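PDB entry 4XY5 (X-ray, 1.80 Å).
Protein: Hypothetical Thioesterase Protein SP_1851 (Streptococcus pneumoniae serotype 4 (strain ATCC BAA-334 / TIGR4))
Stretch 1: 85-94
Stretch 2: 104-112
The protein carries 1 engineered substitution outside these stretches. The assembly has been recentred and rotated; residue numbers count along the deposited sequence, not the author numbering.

Stretch 1, residues 85-94: DDVLTIKGEC
Stretch 2 (104-112) MDVDITNQE

Where the regular ladder between these two strands runs out, a side chain takes over the pairing: Q111 folds back (chi1 68°, p; chi2 -78°, m), and its OE1 takes the place of a backbone carbonyl, accepting from V87 N at 2.7 Å, while NE2 of Q111 donates to D86 OD1 at 3.2 Å. Q111 N lies 3.1 Å from V87 O, but the angle is poor and no hydrogen bond forms. D86 (chi1 -81°, m; chi2 -7°) also uses a water, which donates to D86 OD2 at 2.6 Å and accepts from N110 ND2 at 2.9 Å. N110 is p, and its OD1 accepts from E112 N at 3.0 Å.

The rest is an antiparallel pair: strand 87-94 runs against a strand already formed at M104, with N-to-C directions 165° apart and axes 4.6 Å apart at closest approach. Backbone angles are extended, as at I90 (phi/psi -107/112) and I108 (-115/131); E93 stretches further, to -148/150. The register pairs T89 with T109, K91 with D107 and E93 with D105, CA atoms 5.3 to 5.5 Å apart. Two reciprocal hydrogen bonds close one ring in each pair: T89 N to T109 O 2.9 Å and T109 N to T89 O 3.0 Å; K91 N to D107 O 2.9 Å and D107 N to K91 O 2.8 Å; E93 N to D105 O and D105 N to E93 O, both 2.9 Å.

The narrower non-hydrogen-bonded pairs I90-I108 and G92-V106 lie between these, and C94-M104 follows E93-D105. Here CA-H groups approach carbonyls, as in G92 CA to D105 O at 3.2 Å. G92 sits at the tightest spacing, its CA 4.1 Å from V106 CA; an ideally placed CB on G92 would lie only 3.3 Å from V106 CG2, with V106 in its t rotamer.

Side chains alternate by face. The apolar face carries I90, C94, M104, V106 and I108. I90 (chi1 -41°, m; chi2 147°, between wells) sets CG2 3.9 Å from CG1 of its partner I108 (m,t) and reaches diagonally to V106, I90 CG2 to V106 CG1 being 3.6 Å. L88 (m,t) adds CB to I108 CG2 at 3.8 Å, and C94 CB meets M104 SD at 3.8 Å.

T89, K91, E93, D105, D107 and T109 occupy the polar face. T89 is m and T109 p; one water donates to T89 O and hydrogen-bonds T109 OG1, both at 2.9 Å. K91 is extended beyond CB (m,t,t,t) and exposed.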

# COMPACT_ATOMS: atom_id res chain seq x y z
N ASP A 85 -4.16 -1.39 28.15
CA ASP A 85 -5.32 -2.10 28.70
C ASP A 85 -6.52 -2.19 27.74
O ASP A 85 -7.52 -2.81 28.08
CB ASP A 85 -5.77 -1.49 30.04
CG ASP A 85 -4.81 -1.82 31.19
OD1 ASP A 85 -4.49 -0.90 31.98
OD2 ASP A 85 -4.38 -2.98 31.33
N ASP A 86 -6.42 -1.58 26.55
CA ASP A 86 -7.43 -1.83 25.52
C ASP A 86 -7.50 -3.32 25.25
O ASP A 86 -6.48 -4.01 25.29
CB ASP A 86 -7.11 -1.11 24.20
CG ASP A 86 -7.50 0.36 24.20
OD1 ASP A 86 -8.14 0.82 25.16
OD2 ASP A 86 -7.16 1.05 23.20
N VAL A 87 -8.70 -3.83 24.99
CA VAL A 87 -8.82 -5.16 24.43
C VAL A 87 -9.07 -4.98 22.94
O VAL A 87 -10.02 -4.30 22.54
CB VAL A 87 -9.95 -5.97 25.07
CG1 VAL A 87 -10.13 -7.32 24.36
CG2 VAL A 87 -9.65 -6.17 26.55
N LEU A 88 -8.17 -5.53 22.13
CA LEU A 88 -8.26 -5.39 20.68
C LEU A 88 -8.82 -6.66 20.07
O LEU A 88 -8.34 -7.76 20.34
CB LEU A 88 -6.88 -5.09 20.08
CG LEU A 88 -6.19 -3.85 20.63
CD1 LEU A 88 -4.87 -3.59 19.91
CD2 LEU A 88 -7.12 -2.66 20.52
N THR A 89 -9.83 -6.50 19.22
CA THR A 89 -10.38 -7.61 18.48
C THR A 89 -9.87 -7.52 17.05
O THR A 89 -10.12 -6.55 16.37
CB THR A 89 -11.91 -7.61 18.49
OG1 THR A 89 -12.36 -7.67 19.86
CG2 THR A 89 -12.45 -8.81 17.73
N ILE A 90 -9.17 -8.57 16.63
CA ILE A 90 -8.51 -8.64 15.33
C ILE A 90 -9.30 -9.61 14.48
O ILE A 90 -9.33 -10.81 14.77
CB ILE A 90 -7.06 -9.14 15.46
CG1 ILE A 90 -6.38 -8.50 16.67
CG2 ILE A 90 -6.27 -8.89 14.14
CD1 ILE A 90 -5.35 -9.43 17.34
N LYS A 91 -9.96 -9.09 13.45
CA LYS A 91 -10.79 -9.92 12.58
C LYS A 91 -10.18 -9.97 11.20
O LYS A 91 -10.03 -8.93 10.57
CB LYS A 91 -12.21 -9.35 12.49
CG LYS A 91 -12.90 -9.21 13.84
CD LYS A 91 -14.35 -8.74 13.65
CE LYS A 91 -15.14 -8.87 14.94
NZ LYS A 91 -16.59 -8.58 14.71
N GLY A 92 -9.86 -11.17 10.73
CA GLY A 92 -9.31 -11.32 9.40
C GLY A 92 -10.21 -12.19 8.55
O GLY A 92 -10.85 -13.12 9.05
N GLU A 93 -10.27 -11.89 7.26
CA GLU A 93 -11.00 -12.75 6.35
C GLU A 93 -10.36 -12.74 4.97
O GLU A 93 -9.75 -11.76 4.57
CB GLU A 93 -12.46 -12.31 6.26
CG GLU A 93 -12.69 -11.08 5.42
CD GLU A 93 -14.16 -10.78 5.23
OE1 GLU A 93 -14.79 -10.32 6.21
OE2 GLU A 93 -14.68 -10.99 4.12
N CYS A 94 -10.50 -13.86 4.26
CA CYS A 94 -10.02 -13.93 2.90
C CYS A 94 -11.05 -13.31 1.98
O CYS A 94 -12.16 -13.82 1.87
CB CYS A 94 -9.75 -15.37 2.49
SG CYS A 94 -8.99 -15.50 0.86
N MET A 104 -6.15 -10.98 1.98
CA MET A 104 -6.81 -10.98 3.29
C MET A 104 -7.07 -9.56 3.74
O MET A 104 -6.17 -8.73 3.67
CB MET A 104 -5.94 -11.68 4.35
CG MET A 104 -5.13 -12.88 3.89
SD MET A 104 -6.19 -14.10 3.14
CE MET A 104 -5.19 -15.56 3.10
N ASP A 105 -8.28 -9.29 4.22
CA ASP A 105 -8.55 -8.03 4.93
C ASP A 105 -8.51 -8.30 6.43
O ASP A 105 -9.07 -9.29 6.90
CB ASP A 105 -9.91 -7.45 4.55
CG ASP A 105 -9.88 -6.67 3.24
OD1 ASP A 105 -8.78 -6.43 2.67
OD2 ASP A 105 -10.97 -6.29 2.78
N VAL A 106 -7.84 -7.43 7.17
CA VAL A 106 -7.78 -7.59 8.63
C VAL A 106 -8.12 -6.26 9.28
O VAL A 106 -7.55 -5.24 8.91
CB VAL A 106 -6.41 -8.08 9.11
CG1 VAL A 106 -6.41 -8.27 10.64
CG2 VAL A 106 -6.03 -9.38 8.40
N ASP A 107 -9.04 -6.28 10.24
CA ASP A 107 -9.54 -5.05 10.86
C ASP A 107 -9.39 -5.18 12.36
O ASP A 107 -9.70 -6.22 12.90
CB ASP A 107 -11.00 -4.80 10.49
CG ASP A 107 -11.23 -4.73 8.97
OD1 ASP A 107 -10.48 -4.00 8.28
OD2 ASP A 107 -12.13 -5.43 8.48
N ILE A 108 -8.92 -4.13 13.02
CA ILE A 108 -8.84 -4.16 14.47
C ILE A 108 -9.76 -3.11 15.08
O ILE A 108 -9.76 -1.94 14.67
CB ILE A 108 -7.40 -3.93 14.98
CG1 ILE A 108 -6.48 -5.04 14.46
CG2 ILE A 108 -7.40 -3.89 16.51
CD1 ILE A 108 -5.03 -5.02 15.09
N THR A 109 -10.56 -3.55 16.05
CA THR A 109 -11.45 -2.67 16.81
C THR A 109 -11.11 -2.77 18.30
O THR A 109 -10.56 -3.77 18.75
CB THR A 109 -12.93 -3.04 16.60
OG1 THR A 109 -13.12 -4.43 16.92
CG2 THR A 109 -13.33 -2.82 15.15
N ASN A 110 -11.43 -1.73 19.08
CA ASN A 110 -11.18 -1.84 20.52
C ASN A 110 -12.45 -2.26 21.24
O ASN A 110 -13.46 -2.53 20.60
CB ASN A 110 -10.62 -0.53 21.09
CG ASN A 110 -11.58 0.64 20.99
OD1 ASN A 110 -12.78 0.46 20.78
ND2 ASN A 110 -11.06 1.85 21.15
N GLN A 111 -12.39 -2.31 22.57
CA GLN A 111 -13.48 -2.86 23.39
C GLN A 111 -14.72 -1.97 23.35
O GLN A 111 -15.78 -2.37 23.80
CB GLN A 111 -13.02 -3.06 24.84
CG GLN A 111 -12.73 -1.78 25.62
CD GLN A 111 -11.40 -1.17 25.26
OE1 GLN A 111 -10.54 -1.82 24.66
NE2 GLN A 111 -11.21 0.10 25.61
N GLU A 112 -14.57 -0.76 22.80
CA GLU A 112 -15.68 0.17 22.61
C GLU A 112 -16.21 0.12 21.19
O GLU A 112 -17.05 0.93 20.79
CB GLU A 112 -15.24 1.60 22.93
CG GLU A 112 -14.60 1.78 24.30
CD GLU A 112 -15.58 1.57 25.44
OE1 GLU A 112 -16.79 1.74 25.22
OE2 GLU A 112 -15.13 1.24 26.56
O HOH W 1 -8.27 2.44 21.31
O HOH W 2 -12.34 -5.90 14.59
O HOH W 3 -11.78 -8.19 8.30